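Side-chain contacts in putative lipoprotein (Bacteroides fragilis, PDB 3QNK), which probably binds glycans at the bacterial outer membrane and helps deliver them for uptake, as its SusD relatives do: residues 215-218 with 222-225; 316-321 with 443-448; 388-393 with 419-424. One frame throughout, in Å; residues are numbered along the deposited sequence.

Contact 1. Residues 215-218 with 222-225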
loop_
_atom_site.group_PDB
_atom_site.type_symbol
_atom_site.label_atom_id
_atom_site.label_comp_id
_atom_site.label_asym_id
_atom_site.label_seq_id
_atom_site.Cartn_x
_atom_site.Cartn_y
_atom_site.Cartn_z
ATOM N N LEU B 215 35.476 -6.684 -14.185
ATOM C CA LEU B 215 35.099 -7.667 -13.155
ATOM C C LEU B 215 36.076 -7.604 -11.993
ATOM O O LEU B 215 37.290 -7.589 -12.216
ATOM C CB LEU B 215 35.053 -9.105 -13.695
ATOM C CG LEU B 215 33.971 -9.461 -14.709
ATOM C CD1 LEU B 215 34.175 -10.851 -15.244
ATOM C CD2 LEU B 215 32.587 -9.380 -14.110
ATOM N N VAL B 216 35.554 -7.507 -10.752
ATOM C CA VAL B 216 36.376 -7.486 -9.527
ATOM C C VAL B 216 37.046 -8.863 -9.425
ATOM O O VAL B 216 36.408 -9.880 -9.737
ATOM C CB VAL B 216 35.474 -7.178 -8.293
ATOM C CG1 VAL B 216 36.108 -7.574 -6.960
ATOM C CG2 VAL B 216 34.998 -5.739 -8.274
ATOM N N ASP B 217 38.315 -8.905 -9.018
ATOM C CA ASP B 217 39.023 -10.173 -8.816
ATOM C C ASP B 217 38.305 -10.969 -7.698
ATOM O O ASP B 217 38.078 -10.433 -6.620
ATOM C CB ASP B 217 40.506 -9.898 -8.458
ATOM C CG ASP B 217 41.404 -11.091 -8.165
ATOM O OD1 ASP B 217 40.952 -12.240 -8.343
ATOM O OD2 ASP B 217 42.581 -10.868 -7.794
ATOM N N GLY B 218 37.920 -12.202 -7.992
ATOM C CA GLY B 218 37.248 -13.049 -7.026
ATOM C C GLY B 218 37.950 -14.358 -6.748
ATOM O O GLY B 218 37.294 -15.357 -6.450
ATOM N N GLU B 222 36.799 -13.672 0.261
ATOM C CA GLU B 222 36.811 -12.297 0.747
ATOM C C GLU B 222 36.814 -11.335 -0.446
ATOM O O GLU B 222 36.006 -10.411 -0.476
ATOM C CB GLU B 222 38.015 -12.066 1.666
ATOM N N LYS B 223 37.677 -11.591 -1.457
ATOM C CA LYS B 223 37.797 -10.775 -2.680
ATOM C C LYS B 223 36.472 -10.712 -3.447
ATOM O O LYS B 223 36.050 -9.634 -3.830
ATOM C CB LYS B 223 38.898 -11.315 -3.604
ATOM C CG LYS B 223 40.266 -10.715 -3.363
ATOM C CD LYS B 223 41.305 -11.462 -4.176
ATOM C CE LYS B 223 42.640 -10.787 -4.134
ATOM N NZ LYS B 223 43.587 -11.422 -5.089
ATOM N N TYR B 224 35.809 -11.861 -3.645
ATOM C CA TYR B 224 34.524 -11.929 -4.342
ATOM C C TYR B 224 33.446 -11.170 -3.568
ATOM O O TYR B 224 32.766 -10.331 -4.163
ATOM C CB TYR B 224 34.103 -13.379 -4.578
ATOM C CG TYR B 224 32.854 -13.513 -5.427
ATOM C CD1 TYR B 224 32.934 -13.571 -6.817
ATOM C CD2 TYR B 224 31.597 -13.623 -4.841
ATOM C CE1 TYR B 224 31.791 -13.722 -7.599
ATOM C CE2 TYR B 224 30.449 -13.747 -5.614
ATOM C CZ TYR B 224 30.552 -13.809 -6.991
ATOM O OH TYR B 224 29.420 -13.941 -7.749
ATOM N N ARG B 225 33.323 -11.428 -2.233
ATOM C CA ARG B 225 32.344 -10.759 -1.347
ATOM C C ARG B 225 32.508 -9.252 -1.309
ATOM O O ARG B 225 31.544 -8.545 -1.024
ATOM C CB ARG B 225 32.449 -11.272 0.080
ATOM C CG ARG B 225 31.875 -12.643 0.264
ATOM C CD ARG B 225 31.737 -12.977 1.704
ATOM N NE ARG B 225 32.994 -12.843 2.454
ATOM C CZ ARG B 225 33.745 -13.855 2.889
ATOM N NH1 ARG B 225 33.374 -15.116 2.668
ATOM N NH2 ARG B 225 34.848 -13.616 3.574
#
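Lys-223 passes its long aliphatic chain obliquely across Asp-217 on the outer side of a tight connection, and the two side chains meet at their charged ends. Lys-223 NZ donates to Asp-217 OD2 at 2.9 Å, a salt bridge in which the ammonium approaches from above the carboxylate plane, 52° out of it. The methylenes touch the aspartate too: Lys-223 CG lies 3.9 Å from Asp-217 O, and Lys-223 CD sits 4.0 Å from Asp-217 CG. Beyond CG the lysine is fully extended, which is how its amine spans the distance from the helix to the carboxylate. The other oxygen, Asp-217 OD1, is hydrogen-bonded to Thr-219 OG1, and this second bond should limit rotation of the carboxylate.

Below this solvent-facing pair the contact turns to packing. Val-216 turns CG1 anti to its own backbone N (chi1 161°), and the methyl thereby reaches the helix backbone, with CG1 3.7 Å from Lys-223 O. On the buried side Gly-218 presents its backbone to the aromatic residue: its CA is 4.0 Å from Tyr-224 CB and lies at the edge of the tyrosine ring, near the ring plane. The ring itself runs inward against Arg-318 and Arg-421.

Only three residues separate the segments, and Thr-220, one of them, bonds through OG1 to Lys-223 N. The arrangement is that of a compact loop-to-helix junction, an exposed lysine–aspartate bridge closing the outside of the turn that leads from helix 198-209 into the short helix 221-225.

Contact 2. Residues 316-321 with 443-448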
loop_
_atom_site.group_PDB
_atom_site.type_symbol
_atom_site.label_atom_id
_atom_site.label_comp_id
_atom_site.label_asym_id
_atom_site.label_seq_id
_atom_site.Cartn_x
_atom_site.Cartn_y
_atom_site.Cartn_z
ATOM N N GLU B 316 34.889 -23.951 -4.514
ATOM C CA GLU B 316 35.297 -22.763 -5.277
ATOM C C GLU B 316 34.939 -21.458 -4.471
ATOM O O GLU B 316 34.029 -21.512 -3.637
ATOM C CB GLU B 316 34.652 -22.775 -6.665
ATOM C CG GLU B 316 33.135 -22.710 -6.640
ATOM C CD GLU B 316 32.520 -21.486 -7.296
ATOM O OE1 GLU B 316 33.087 -20.371 -7.180
ATOM O OE2 GLU B 316 31.443 -21.649 -7.916
ATOM N N PRO B 317 35.643 -20.299 -4.666
ATOM C CA PRO B 317 35.397 -19.116 -3.809
ATOM C C PRO B 317 33.938 -18.670 -3.608
ATOM O O PRO B 317 33.616 -18.221 -2.506
ATOM C CB PRO B 317 36.198 -18.016 -4.512
ATOM C CG PRO B 317 37.351 -18.728 -5.111
ATOM C CD PRO B 317 36.788 -20.048 -5.578
ATOM N N ARG B 318 33.054 -18.800 -4.631
ATOM C CA ARG B 318 31.654 -18.335 -4.538
ATOM C C ARG B 318 30.879 -19.114 -3.492
ATOM O O ARG B 318 29.888 -18.601 -2.972
ATOM C CB ARG B 318 30.935 -18.381 -5.889
ATOM C CG ARG B 318 31.486 -17.387 -6.910
ATOM C CD ARG B 318 30.878 -17.539 -8.288
ATOM N NE ARG B 318 31.157 -18.843 -8.883
ATOM C CZ ARG B 318 30.843 -19.184 -10.128
ATOM N NH1 ARG B 318 30.256 -18.318 -10.931
ATOM N NH2 ARG B 318 31.123 -20.393 -10.580
ATOM N N PHE B 319 31.343 -20.329 -3.144
ATOM C CA PHE B 319 30.693 -21.123 -2.116
ATOM C C PHE B 319 30.812 -20.409 -0.759
ATOM O O PHE B 319 29.793 -20.141 -0.130
ATOM C CB PHE B 319 31.261 -22.541 -2.051
ATOM C CG PHE B 319 30.760 -23.317 -0.860
ATOM C CD1 PHE B 319 29.494 -23.906 -0.872
ATOM C CD2 PHE B 319 31.530 -23.427 0.297
ATOM C CE1 PHE B 319 29.028 -24.612 0.229
ATOM C CE2 PHE B 319 31.051 -24.128 1.408
ATOM C CZ PHE B 319 29.811 -24.729 1.358
ATOM N N TYR B 320 32.050 -20.076 -0.341
ATOM C CA TYR B 320 32.365 -19.408 0.935
ATOM C C TYR B 320 31.909 -17.957 0.923
ATOM O O TYR B 320 31.692 -17.379 1.982
ATOM C CB TYR B 320 33.879 -19.509 1.257
ATOM C CG TYR B 320 34.370 -20.943 1.259
ATOM C CD1 TYR B 320 34.048 -21.812 2.303
ATOM C CD2 TYR B 320 35.028 -21.477 0.152
ATOM C CE1 TYR B 320 34.442 -23.148 2.277
ATOM C CE2 TYR B 320 35.429 -22.815 0.118
ATOM C CZ TYR B 320 35.137 -23.644 1.177
ATOM O OH TYR B 320 35.494 -24.969 1.066
ATOM N N ALA B 321 31.705 -17.402 -0.272
ATOM C CA ALA B 321 31.236 -16.041 -0.478
ATOM C C ALA B 321 29.736 -15.939 -0.297
ATOM O O ALA B 321 29.252 -14.877 0.087
ATOM C CB ALA B 321 31.610 -15.568 -1.874
ATOM N N ARG B 443 25.078 -19.433 -14.255
ATOM C CA ARG B 443 24.207 -18.317 -13.941
ATOM C C ARG B 443 23.613 -18.470 -12.538
ATOM O O ARG B 443 23.506 -17.492 -11.791
ATOM C CB ARG B 443 23.082 -18.221 -14.977
ATOM C CG ARG B 443 22.574 -16.805 -15.048
ATOM C CD ARG B 443 21.268 -16.668 -15.781
ATOM N NE ARG B 443 20.877 -15.267 -15.728
ATOM C CZ ARG B 443 21.182 -14.370 -16.655
ATOM N NH1 ARG B 443 21.835 -14.736 -17.757
ATOM N NH2 ARG B 443 20.808 -13.110 -16.509
ATOM N N ARG B 444 23.232 -19.701 -12.187
ATOM C CA ARG B 444 22.625 -19.984 -10.912
ATOM C C ARG B 444 23.596 -19.666 -9.773
ATOM O O ARG B 444 23.190 -19.036 -8.805
ATOM C CB ARG B 444 22.138 -21.440 -10.845
ATOM C CG ARG B 444 21.457 -21.721 -9.519
ATOM C CD ARG B 444 21.223 -23.172 -9.297
ATOM N NE ARG B 444 20.415 -23.370 -8.101
ATOM C CZ ARG B 444 19.958 -24.545 -7.697
ATOM N NH1 ARG B 444 20.242 -25.644 -8.379
ATOM N NH2 ARG B 444 19.229 -24.633 -6.599
ATOM N N ILE B 445 24.860 -20.081 -9.890
ATOM C CA ILE B 445 25.873 -19.874 -8.870
ATOM C C ILE B 445 26.287 -18.402 -8.816
ATOM O O ILE B 445 26.436 -17.825 -7.726
ATOM C CB ILE B 445 27.077 -20.800 -9.133
ATOM C CG1 ILE B 445 26.679 -22.291 -9.069
ATOM C CG2 ILE B 445 28.264 -20.490 -8.218
ATOM C CD1 ILE B 445 26.105 -22.805 -7.687
ATOM N N GLU B 446 26.460 -17.790 -9.988
ATOM C CA GLU B 446 26.870 -16.405 -10.068
ATOM C C GLU B 446 25.868 -15.473 -9.441
ATOM O O GLU B 446 26.243 -14.545 -8.701
ATOM C CB GLU B 446 27.100 -15.980 -11.530
ATOM C CG GLU B 446 27.858 -14.656 -11.675
ATOM C CD GLU B 446 29.232 -14.624 -11.026
ATOM O OE1 GLU B 446 29.813 -15.702 -10.782
ATOM O OE2 GLU B 446 29.704 -13.519 -10.697
ATOM N N PHE B 447 24.595 -15.695 -9.774
ATOM C CA PHE B 447 23.545 -14.783 -9.354
ATOM C C PHE B 447 22.670 -15.313 -8.214
ATOM O O PHE B 447 21.583 -14.766 -8.004
ATOM C CB PHE B 447 22.721 -14.338 -10.582
ATOM C CG PHE B 447 23.566 -13.381 -11.386
ATOM C CD1 PHE B 447 23.819 -12.092 -10.918
ATOM C CD2 PHE B 447 24.189 -13.794 -12.555
ATOM C CE1 PHE B 447 24.678 -11.240 -11.606
ATOM C CE2 PHE B 447 25.026 -12.926 -13.265
ATOM C CZ PHE B 447 25.290 -11.665 -12.767
ATOM N N ALA B 448 23.186 -16.275 -7.403
ATOM C CA ALA B 448 22.426 -16.788 -6.267
ATOM C C ALA B 448 22.145 -15.641 -5.278
ATOM O O ALA B 448 23.028 -14.829 -5.031
ATOM C CB ALA B 448 23.185 -17.920 -5.590
#
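Charge pairing dominates this buried contact, and Arg-318 is at its centre. Across the contact, Arg-318 NH1 donates to Glu-446 OE1 at 2.7 Å; the oxygen lies in the guanidinium plane and is met nearly along its C-O axis, although the two flat groups are turned 46° apart. Within its own segment the arginine grips Glu-316 side-on. Arg-318 NE is 3.0 Å from Glu-316 OE1 and is shared with OE2, while Arg-318 NH2 reaches Glu-316 OE2 at 3.0 Å. A bend at chi3 (-62°) swings the guanidinium between the two carboxylates. Glu-442 also pairs with NH2, and the remaining oxygen of Glu-446, OE2, is held by Arg-390 and Arg-421.

Capping adds a backbone bond to the same carboxylate. Glu-316 occupies the N-cap position, and its OE1 accepts from Arg-318 N at 3.0 Å, from above the carboxylate plane, as well as from NE. Each oxygen of Glu-316 thus has two donors.

Van der Waals packing comes from the Ile-445 methyl CG2, which lies over one face of the Arg-318 guanidinium, toward its rim, 3.4 Å from NE. The same methyl touches Glu-316 OE2, and the arginine and isoleucine chains cross at about a right angle.

A buried Glu–Arg–Glu salt-bridge network of this kind, combined with an N-cap, ties the start of helix 317-322 to the end of helix 432-446 within the SusD-family fold.

Contact 3. Residues 388-393 with 419-424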
loop_
_atom_site.group_PDB
_atom_site.type_symbol
_atom_site.label_atom_id
_atom_site.label_comp_id
_atom_site.label_asym_id
_atom_site.label_seq_id
_atom_site.Cartn_x
_atom_site.Cartn_y
_atom_site.Cartn_z
ATOM N N ILE B 388 21.563 -4.046 -8.494
ATOM C CA ILE B 388 20.545 -4.447 -9.463
ATOM C C ILE B 388 21.255 -4.904 -10.749
ATOM O O ILE B 388 20.892 -5.926 -11.294
ATOM C CB ILE B 388 19.489 -3.303 -9.675
ATOM C CG1 ILE B 388 18.749 -2.997 -8.335
ATOM C CG2 ILE B 388 18.474 -3.685 -10.745
ATOM C CD1 ILE B 388 18.081 -1.637 -8.208
ATOM N N LEU B 389 22.298 -4.209 -11.184
ATOM C CA LEU B 389 23.025 -4.600 -12.383
ATOM C C LEU B 389 24.554 -4.607 -12.137
ATOM O O LEU B 389 25.134 -3.582 -11.754
ATOM C CB LEU B 389 22.671 -3.680 -13.574
ATOM C CG LEU B 389 21.199 -3.575 -14.027
ATOM C CD1 LEU B 389 21.015 -2.339 -14.937
ATOM C CD2 LEU B 389 20.770 -4.818 -14.773
ATOM N N ARG B 390 25.175 -5.795 -12.337
ATOM C CA ARG B 390 26.611 -6.096 -12.239
ATOM C C ARG B 390 27.198 -6.427 -13.611
ATOM O O ARG B 390 26.513 -7.055 -14.428
ATOM C CB ARG B 390 26.820 -7.326 -11.361
ATOM C CG ARG B 390 26.943 -7.140 -9.868
ATOM C CD ARG B 390 26.726 -8.515 -9.218
ATOM N NE ARG B 390 27.847 -9.387 -9.527
ATOM C CZ ARG B 390 27.860 -10.703 -9.427
ATOM N NH1 ARG B 390 26.794 -11.354 -8.993
ATOM N NH2 ARG B 390 28.950 -11.380 -9.729
ATOM N N TYR B 391 28.489 -6.133 -13.823
ATOM C CA TYR B 391 29.179 -6.449 -15.082
ATOM C C TYR B 391 29.154 -7.976 -15.406
ATOM O O TYR B 391 29.060 -8.331 -16.580
ATOM C CB TYR B 391 30.623 -5.932 -15.049
ATOM C CG TYR B 391 31.328 -5.874 -16.391
ATOM C CD1 TYR B 391 30.640 -5.525 -17.551
ATOM C CD2 TYR B 391 32.699 -6.086 -16.486
ATOM C CE1 TYR B 391 31.289 -5.450 -18.783
ATOM C CE2 TYR B 391 33.365 -5.984 -17.708
ATOM C CZ TYR B 391 32.657 -5.663 -18.856
ATOM O OH TYR B 391 33.314 -5.533 -20.053
ATOM N N ALA B 392 29.174 -8.860 -14.373
ATOM C CA ALA B 392 29.131 -10.316 -14.543
ATOM C C ALA B 392 27.950 -10.784 -15.413
ATOM O O ALA B 392 28.097 -11.743 -16.176
ATOM C CB ALA B 392 29.059 -10.994 -13.192
ATOM N N GLU B 393 26.790 -10.091 -15.316
ATOM C CA GLU B 393 25.586 -10.428 -16.059
ATOM C C GLU B 393 25.757 -10.248 -17.559
ATOM O O GLU B 393 25.175 -11.021 -18.326
ATOM C CB GLU B 393 24.422 -9.579 -15.583
ATOM C CG GLU B 393 23.118 -10.333 -15.638
ATOM C CD GLU B 393 21.902 -9.507 -15.289
ATOM O OE1 GLU B 393 21.862 -8.934 -14.169
ATOM O OE2 GLU B 393 20.983 -9.449 -16.141
ATOM N N ARG B 419 34.066 -17.890 -14.853
ATOM C CA ARG B 419 34.815 -18.962 -14.200
ATOM C C ARG B 419 36.264 -18.537 -13.945
ATOM O O ARG B 419 36.811 -18.833 -12.885
ATOM C CB ARG B 419 34.806 -20.254 -15.040
ATOM C CG ARG B 419 33.480 -20.635 -15.634
ATOM C CD ARG B 419 33.583 -22.057 -16.111
ATOM N NE ARG B 419 32.982 -22.922 -15.107
ATOM C CZ ARG B 419 33.576 -23.953 -14.537
ATOM N NH1 ARG B 419 34.784 -24.325 -14.916
ATOM N NH2 ARG B 419 32.961 -24.633 -13.608
ATOM N N GLN B 420 36.890 -17.873 -14.915
ATOM C CA GLN B 420 38.264 -17.402 -14.749
ATOM C C GLN B 420 38.378 -16.475 -13.550
ATOM O O GLN B 420 39.371 -16.557 -12.836
ATOM C CB GLN B 420 38.794 -16.676 -16.009
ATOM C CG GLN B 420 39.298 -17.600 -17.126
ATOM C CD GLN B 420 39.494 -16.878 -18.467
ATOM O OE1 GLN B 420 39.034 -17.348 -19.552
ATOM N NE2 GLN B 420 40.214 -15.732 -18.419
ATOM N N ARG B 421 37.329 -15.657 -13.275
ATOM C CA ARG B 421 37.474 -14.683 -12.207
ATOM C C ARG B 421 37.376 -15.283 -10.803
ATOM O O ARG B 421 37.692 -14.566 -9.853
ATOM C CB ARG B 421 36.604 -13.418 -12.385
ATOM C CG ARG B 421 35.267 -13.484 -11.828
ATOM C CD ARG B 421 35.036 -12.842 -10.481
ATOM N NE ARG B 421 33.595 -12.635 -10.463
ATOM C CZ ARG B 421 33.038 -11.438 -10.500
ATOM N NH1 ARG B 421 33.781 -10.349 -10.330
ATOM N NH2 ARG B 421 31.730 -11.318 -10.647
ATOM N N VAL B 422 37.048 -16.591 -10.676
ATOM C CA VAL B 422 36.993 -17.306 -9.388
ATOM C C VAL B 422 37.968 -18.512 -9.390
ATOM O O VAL B 422 37.809 -19.463 -8.601
ATOM C CB VAL B 422 35.553 -17.711 -8.989
ATOM C CG1 VAL B 422 34.727 -16.469 -8.659
ATOM C CG2 VAL B 422 34.877 -18.571 -10.059
ATOM N N GLY B 423 38.944 -18.472 -10.295
ATOM C CA GLY B 423 39.957 -19.514 -10.435
ATOM C C GLY B 423 39.484 -20.871 -10.920
ATOM O O GLY B 423 40.171 -21.880 -10.711
ATOM N N LEU B 424 38.306 -20.916 -11.554
ATOM C CA LEU B 424 37.728 -22.165 -12.085
ATOM C C LEU B 424 38.263 -22.451 -13.490
ATOM O O LEU B 424 38.365 -21.533 -14.298
ATOM C CB LEU B 424 36.182 -22.154 -12.082
ATOM C CG LEU B 424 35.500 -22.420 -10.734
ATOM C CD1 LEU B 424 34.008 -22.251 -10.843
ATOM C CD2 LEU B 424 35.811 -23.832 -10.215
#
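Two arginines on the basic side of a buried charge cluster make this contact: Arg-390, from strand 389-390, and Arg-421, from the turn after helix 408-420, bring their guanidinium groups together edge to edge around a shared carboxylate. Arg-390 NH2 and Arg-421 NH2 are placed 2.9 Å apart. Both are donors, so no hydrogen bond joins them; each forms a salt bridge with Glu-446 OE2, which probably lets the two like charges come so close. The planes of the two groups differ by 27°, and each terminal nitrogen lies at the edge of the other guanidinium, near its plane. The meeting is therefore not a face-to-face stack. Apolar contact is slight: Ala-392 offers its methyl, CB lying 3.7 Å from Arg-421 NH2 and approaching it obliquely.

The route taken by Arg-421 begins at a Schellman motif that closes the helix. There Leu-424 N bonds to Arg-419 O at 2.9 Å and Gly-423 N to Gln-420 O at 3.2 Å, with Gly-423 in the positive-phi position (67°). Val-422 N reaches Arg-419 O as well, from the opposite face of the carbonyl plane to Leu-424 N. Arg-421 leaves this turn with CG between its backbone N and carbonyl carbon (chi1 89°), then bends again at chi2, and the chain is directed inward to the cluster. Arg-390 comes from a short strand with a classic beta bulge, Ile-388 and Leu-389 both facing Phe-240 of strand 238-244.

Further acids pair with the two arginines and probably offset their charge: Glu-450 with Arg-390 NH1, and Glu-237 with Arg-421 NH1. The latter nitrogen also donates to the backbone oxygen of Val-216.

In the fold
The three contacts lie on the same side of the chain's centre and converge on Glu-446. Contacts 2 and 3, with centres about 9 Å apart, are joined through salt bridges from its OE2 to Arg-390 NH2 and to Arg-421 NH2, the latter at 3.0 Å; contact 1 approaches the same oxygen with Tyr-224 OH, also at 3.0 Å, in what is probably a weak hydrogen bond. Contacts 1 and 3, their centres again about 9 Å apart, are also joined by a probable backbone hydrogen bond, Gly-218 N to Arg-421 O at 3.0 Å. Contacts 1 and 2 sit about 11 Å apart, centre to centre. Loop, strand and helix ends distant in sequence thereby meet around one buried carboxylate.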